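Local atomic coordinates of uncharacterized protein (Eubacterium siraeum, PDB entry 4OBM), a protein that is of unknown function but belongs to the LytR-CpsA-Psr family and may act in cell-envelope-related regulation. Residues Leu27-Tyr41 with Ile70-Ala83. Residues are numbered along the deposited sequence; the frame is centred on the assembly and turned at random.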
loop_
_atom_site.group_PDB
_atom_site.type_symbol
_atom_site.label_atom_id
_atom_site.label_comp_id
_atom_site.label_asym_id
_atom_site.label_seq_id
_atom_site.Cartn_x
_atom_site.Cartn_y
_atom_site.Cartn_z
ATOM N N LEU A 27 -5.599 -4.319 1.238
ATOM C CA LEU A 27 -5.733 -3.070 1.954
ATOM C C LEU A 27 -4.739 -3.088 3.092
ATOM O O LEU A 27 -4.773 -3.988 3.914
ATOM C CB LEU A 27 -7.162 -2.836 2.473
ATOM C CG LEU A 27 -7.332 -1.646 3.428
ATOM C CD1 LEU A 27 -7.127 -0.328 2.708
ATOM C CD2 LEU A 27 -8.685 -1.695 4.107
HETATM N N MSE A 28 -3.841 -2.095 3.135
HETATM C CA MSE A 28 -2.857 -2.011 4.201
HETATM C C MSE A 28 -3.139 -0.802 5.025
HETATM O O MSE A 28 -3.465 0.258 4.480
HETATM C CB MSE A 28 -1.452 -2.007 3.636
HETATM C CG MSE A 28 -1.093 -3.362 3.030
HETATM SE SE MSE A 28 0.622 -3.422 2.233
HETATM C CE MSE A 28 0.752 -1.672 1.288
ATOM N N THR A 29 -3.113 -0.986 6.358
ATOM C CA THR A 29 -3.436 0.078 7.304
ATOM C C THR A 29 -2.386 0.105 8.417
ATOM O O THR A 29 -1.722 -0.898 8.665
ATOM C CB THR A 29 -4.880 -0.079 7.867
ATOM O OG1 THR A 29 -4.915 -1.081 8.883
ATOM C CG2 THR A 29 -5.925 -0.383 6.790
ATOM N N LEU A 30 -2.248 1.245 9.080
ATOM C CA LEU A 30 -1.278 1.391 10.142
ATOM C C LEU A 30 -1.899 2.086 11.336
ATOM O O LEU A 30 -2.534 3.129 11.193
ATOM C CB LEU A 30 -0.042 2.171 9.634
ATOM C CG LEU A 30 0.989 2.615 10.685
ATOM C CD1 LEU A 30 1.712 1.409 11.322
ATOM C CD2 LEU A 30 1.953 3.608 10.112
ATOM N N SER A 31 -1.677 1.478 12.511
ATOM C CA SER A 31 -2.120 1.959 13.812
ATOM C C SER A 31 -0.896 2.174 14.681
ATOM O O SER A 31 0.140 1.609 14.386
ATOM C CB SER A 31 -3.070 0.944 14.446
ATOM O OG SER A 31 -3.494 1.350 15.736
ATOM N N ALA A 32 -1.007 2.970 15.761
ATOM C CA ALA A 32 0.136 3.184 16.643
ATOM C C ALA A 32 0.449 1.877 17.394
ATOM O O ALA A 32 1.614 1.529 17.589
ATOM C CB ALA A 32 -0.164 4.318 17.619
ATOM N N ASP A 33 -0.611 1.126 17.744
ATOM C CA ASP A 33 -0.583 -0.127 18.495
ATOM C C ASP A 33 -1.904 -0.898 18.291
ATOM O O ASP A 33 -2.790 -0.393 17.602
ATOM C CB ASP A 33 -0.336 0.175 19.994
ATOM C CG ASP A 33 -1.298 1.178 20.612
ATOM O OD1 ASP A 33 -2.522 1.069 20.358
ATOM O OD2 ASP A 33 -0.834 2.043 21.381
ATOM N N ASN A 34 -2.063 -2.083 18.922
ATOM C CA ASN A 34 -3.247 -2.958 18.778
ATOM C C ASN A 34 -4.570 -2.415 19.416
ATOM O O ASN A 34 -5.644 -2.984 19.191
ATOM C CB ASN A 34 -2.951 -4.333 19.358
ATOM C CG ASN A 34 -1.917 -5.134 18.600
ATOM O OD1 ASN A 34 -0.986 -5.685 19.192
ATOM N ND2 ASN A 34 -2.098 -5.292 17.288
ATOM N N ASP A 35 -4.498 -1.342 20.194
ATOM C CA ASP A 35 -5.685 -0.778 20.818
ATOM C C ASP A 35 -6.326 0.319 19.975
ATOM O O ASP A 35 -7.546 0.473 20.012
ATOM C CB ASP A 35 -5.336 -0.220 22.200
ATOM C CG ASP A 35 -4.746 -1.243 23.157
ATOM O OD1 ASP A 35 -5.248 -2.401 23.183
ATOM O OD2 ASP A 35 -3.844 -0.868 23.935
ATOM N N LYS A 36 -5.515 1.065 19.217
ATOM C CA LYS A 36 -5.946 2.222 18.439
ATOM C C LYS A 36 -6.413 1.891 17.027
ATOM O O LYS A 36 -6.001 0.903 16.423
ATOM C CB LYS A 36 -4.824 3.272 18.360
ATOM C CG LYS A 36 -4.639 4.034 19.650
ATOM C CD LYS A 36 -3.203 4.429 19.874
ATOM C CE LYS A 36 -2.967 4.945 21.275
ATOM N NZ LYS A 36 -3.214 3.913 22.339
ATOM N N THR A 37 -7.287 2.764 16.516
ATOM C CA THR A 37 -7.838 2.737 15.171
ATOM C C THR A 37 -6.754 3.124 14.200
ATOM O O THR A 37 -6.040 4.095 14.478
ATOM C CB THR A 37 -9.004 3.748 15.083
ATOM O OG1 THR A 37 -9.761 3.723 16.292
ATOM C CG2 THR A 37 -9.886 3.534 13.862
ATOM N N PRO A 38 -6.616 2.445 13.040
ATOM C CA PRO A 38 -5.588 2.865 12.068
ATOM C C PRO A 38 -5.730 4.334 11.620
ATOM O O PRO A 38 -6.852 4.849 11.480
ATOM C CB PRO A 38 -5.804 1.912 10.890
ATOM C CG PRO A 38 -6.443 0.732 11.473
ATOM C CD PRO A 38 -7.345 1.254 12.553
ATOM N N ASP A 39 -4.575 5.000 11.432
ATOM C CA ASP A 39 -4.472 6.385 10.956
ATOM C C ASP A 39 -4.109 6.455 9.478
ATOM O O ASP A 39 -4.316 7.497 8.860
ATOM C CB ASP A 39 -3.416 7.171 11.757
ATOM C CG ASP A 39 -3.968 7.893 12.958
ATOM O OD1 ASP A 39 -4.915 8.708 12.781
ATOM O OD2 ASP A 39 -3.454 7.660 14.078
ATOM N N LYS A 40 -3.500 5.391 8.927
ATOM C CA LYS A 40 -3.073 5.393 7.516
ATOM C C LYS A 40 -3.696 4.255 6.764
ATOM O O LYS A 40 -3.957 3.196 7.337
ATOM C CB LYS A 40 -1.550 5.394 7.377
ATOM C CG LYS A 40 -1.005 6.773 7.698
ATOM C CD LYS A 40 0.490 6.851 7.658
ATOM C CE LYS A 40 0.975 8.092 8.374
ATOM N NZ LYS A 40 0.469 9.354 7.759
ATOM N N TYR A 41 -4.047 4.520 5.508
ATOM C CA TYR A 41 -4.781 3.583 4.652
ATOM C C TYR A 41 -4.198 3.619 3.263
ATOM O O TYR A 41 -3.963 4.691 2.725
ATOM C CB TYR A 41 -6.290 3.932 4.626
ATOM C CG TYR A 41 -6.945 3.892 5.990
ATOM C CD1 TYR A 41 -6.928 5.005 6.827
ATOM C CD2 TYR A 41 -7.529 2.724 6.469
ATOM C CE1 TYR A 41 -7.457 4.951 8.115
ATOM C CE2 TYR A 41 -8.087 2.666 7.747
ATOM C CZ TYR A 41 -8.052 3.786 8.565
ATOM O OH TYR A 41 -8.573 3.735 9.829
ATOM N N ILE A 70 -13.063 7.126 6.331
ATOM C CA ILE A 70 -12.417 5.819 6.241
ATOM C C ILE A 70 -12.127 5.326 7.662
ATOM O O ILE A 70 -12.482 4.193 7.992
ATOM C CB ILE A 70 -11.110 5.882 5.386
ATOM C CG1 ILE A 70 -11.351 6.366 3.952
ATOM C CG2 ILE A 70 -10.364 4.531 5.380
ATOM C CD1 ILE A 70 -12.216 5.473 3.107
ATOM N N LYS A 71 -11.524 6.198 8.506
ATOM C CA LYS A 71 -11.170 5.877 9.883
ATOM C C LYS A 71 -12.387 5.498 10.711
ATOM O O LYS A 71 -12.306 4.510 11.438
ATOM C CB LYS A 71 -10.399 7.017 10.541
ATOM C CG LYS A 71 -9.867 6.664 11.926
ATOM C CD LYS A 71 -8.889 7.675 12.442
ATOM C CE LYS A 71 -8.379 7.184 13.770
ATOM N NZ LYS A 71 -7.552 8.193 14.456
ATOM N N GLN A 72 -13.509 6.254 10.602
ATOM C CA GLN A 72 -14.740 5.965 11.360
ATOM C C GLN A 72 -15.276 4.595 10.984
ATOM O O GLN A 72 -15.591 3.808 11.869
ATOM C CB GLN A 72 -15.820 7.041 11.128
ATOM C CG GLN A 72 -15.600 8.327 11.918
ATOM C CD GLN A 72 -16.587 9.412 11.555
ATOM O OE1 GLN A 72 -17.003 9.581 10.399
ATOM N NE2 GLN A 72 -16.962 10.191 12.543
ATOM N N ILE A 73 -15.320 4.295 9.671
ATOM C CA ILE A 73 -15.770 3.020 9.132
ATOM C C ILE A 73 -14.875 1.903 9.661
ATOM O O ILE A 73 -15.401 0.907 10.142
ATOM C CB ILE A 73 -15.840 3.053 7.573
ATOM C CG1 ILE A 73 -16.929 4.057 7.111
ATOM C CG2 ILE A 73 -16.094 1.646 6.992
ATOM C CD1 ILE A 73 -16.682 4.701 5.740
ATOM N N CYS A 74 -13.538 2.087 9.625
ATOM C CA CYS A 74 -12.588 1.092 10.130
ATOM C C CYS A 74 -12.802 0.829 11.638
ATOM O O CYS A 74 -12.667 -0.324 12.075
ATOM C CB CYS A 74 -11.147 1.497 9.835
ATOM S SG CYS A 74 -9.935 0.181 10.121
ATOM N N GLU A 75 -13.165 1.867 12.417
ATOM C CA GLU A 75 -13.404 1.712 13.860
ATOM C C GLU A 75 -14.642 0.865 14.125
ATOM O O GLU A 75 -14.600 -0.061 14.935
ATOM C CB GLU A 75 -13.534 3.074 14.565
ATOM C CG GLU A 75 -13.806 3.007 16.073
ATOM C CD GLU A 75 -12.870 2.200 16.963
ATOM O OE1 GLU A 75 -11.733 1.885 16.535
ATOM O OE2 GLU A 75 -13.269 1.916 18.116
ATOM N N GLN A 76 -15.730 1.181 13.420
ATOM C CA GLN A 76 -17.029 0.548 13.573
ATOM C C GLN A 76 -17.103 -0.830 12.954
ATOM O O GLN A 76 -17.667 -1.736 13.571
ATOM C CB GLN A 76 -18.122 1.436 12.947
ATOM C CG GLN A 76 -18.316 2.778 13.668
ATOM C CD GLN A 76 -19.091 3.809 12.873
ATOM O OE1 GLN A 76 -19.152 3.796 11.630
ATOM N NE2 GLN A 76 -19.653 4.772 13.585
ATOM N N SER A 77 -16.583 -0.990 11.733
ATOM C CA SER A 77 -16.752 -2.233 10.989
ATOM C C SER A 77 -15.457 -2.917 10.485
ATOM O O SER A 77 -15.557 -3.912 9.764
ATOM C CB SER A 77 -17.669 -1.970 9.801
ATOM O OG SER A 77 -18.830 -1.258 10.189
ATOM N N GLY A 78 -14.282 -2.420 10.877
ATOM C CA GLY A 78 -13.008 -3.021 10.482
ATOM C C GLY A 78 -12.582 -2.774 9.052
ATOM O O GLY A 78 -13.306 -2.128 8.283
ATOM N N GLU A 79 -11.384 -3.301 8.690
ATOM C CA GLU A 79 -10.779 -3.187 7.358
ATOM C C GLU A 79 -11.641 -3.835 6.271
ATOM O O GLU A 79 -11.695 -3.308 5.168
ATOM C CB GLU A 79 -9.380 -3.815 7.327
ATOM C CG GLU A 79 -8.280 -2.927 7.886
ATOM C CD GLU A 79 -8.168 -2.835 9.398
ATOM O OE1 GLU A 79 -9.040 -3.381 10.108
ATOM O OE2 GLU A 79 -7.219 -2.175 9.871
ATOM N N ALA A 80 -12.321 -4.952 6.587
ATOM C CA ALA A 80 -13.192 -5.684 5.664
ATOM C C ALA A 80 -14.258 -4.745 5.068
ATOM O O ALA A 80 -14.501 -4.779 3.859
ATOM C CB ALA A 80 -13.847 -6.865 6.384
ATOM N N GLU A 81 -14.845 -3.865 5.899
ATOM C CA GLU A 81 -15.840 -2.908 5.426
ATOM C C GLU A 81 -15.172 -1.819 4.565
ATOM O O GLU A 81 -15.673 -1.499 3.485
ATOM C CB GLU A 81 -16.621 -2.293 6.603
ATOM C CG GLU A 81 -17.888 -1.549 6.198
ATOM C CD GLU A 81 -18.891 -2.329 5.367
ATOM O OE1 GLU A 81 -19.028 -3.557 5.580
ATOM O OE2 GLU A 81 -19.541 -1.706 4.498
ATOM N N VAL A 82 -14.039 -1.276 5.025
ATOM C CA VAL A 82 -13.279 -0.277 4.267
ATOM C C VAL A 82 -12.957 -0.842 2.867
ATOM O O VAL A 82 -13.227 -0.160 1.869
ATOM C CB VAL A 82 -11.998 0.168 5.014
ATOM C CG1 VAL A 82 -11.174 1.145 4.163
ATOM C CG2 VAL A 82 -12.335 0.781 6.369
ATOM N N ALA A 83 -12.413 -2.103 2.807
ATOM C CA ALA A 83 -12.031 -2.806 1.580
ATOM C C ALA A 83 -13.232 -3.053 0.658
ATOM O O ALA A 83 -13.066 -3.015 -0.563
ATOM C CB ALA A 83 -11.361 -4.120 1.920
HETATM O O HOH W 1 -6.347 6.379 16.405
#
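Lys71 sets out with CG anti to its backbone N (chi1 -173°), and the chain, extended to its end, runs along Thr37 and Pro38 to reach Asp39; Ile70 likewise holds CG2 anti to N, which lays that methyl over the Tyr41 ring. Ile70 CG2 stands 3.5 Å from the centroid of the Tyr41 ring, a CH-pi contact over the centre of the face, while Cys74 SG lies in the ring plane at its edge. Cysteine is short enough to fit between the Tyr41 edge and Pro38, whose CD its SG meets at 3.7 Å. Lysine has the length to pack its methylenes on the carbonyl of Pro38 and still form a salt bridge beyond it. Lys71 NZ lies 3.2 Å from Asp39 OD1, above the carboxylate plane; a water links NZ to Thr37 O. An alanine in place of Lys71 is likely to leave Asp39 without its charged mate and uncover the Pro38 carbonyl. Thr37 offers both a methyl to the Lys71 chain and a hydroxyl, OG1, which donates to Glu75 OE1 at 2.7 Å from well above the carboxylate plane. The buried Glu79, bent at chi2, takes a hydrogen bond on the anti lone pair of OE2 from Thr29 OG1 at 2.7 Å, and a salt bridge from Arg99 to the same oxygen probably helps offset its charge. Leu27 and Val82, both buried and apolar, cross at about a right angle, CD2 to CG1 3.8 Å. The 70-83 part of helix 70-90 packs at 148° to residues 27-30 of strand 24-30, which lies between strands 94-100 and 40-47.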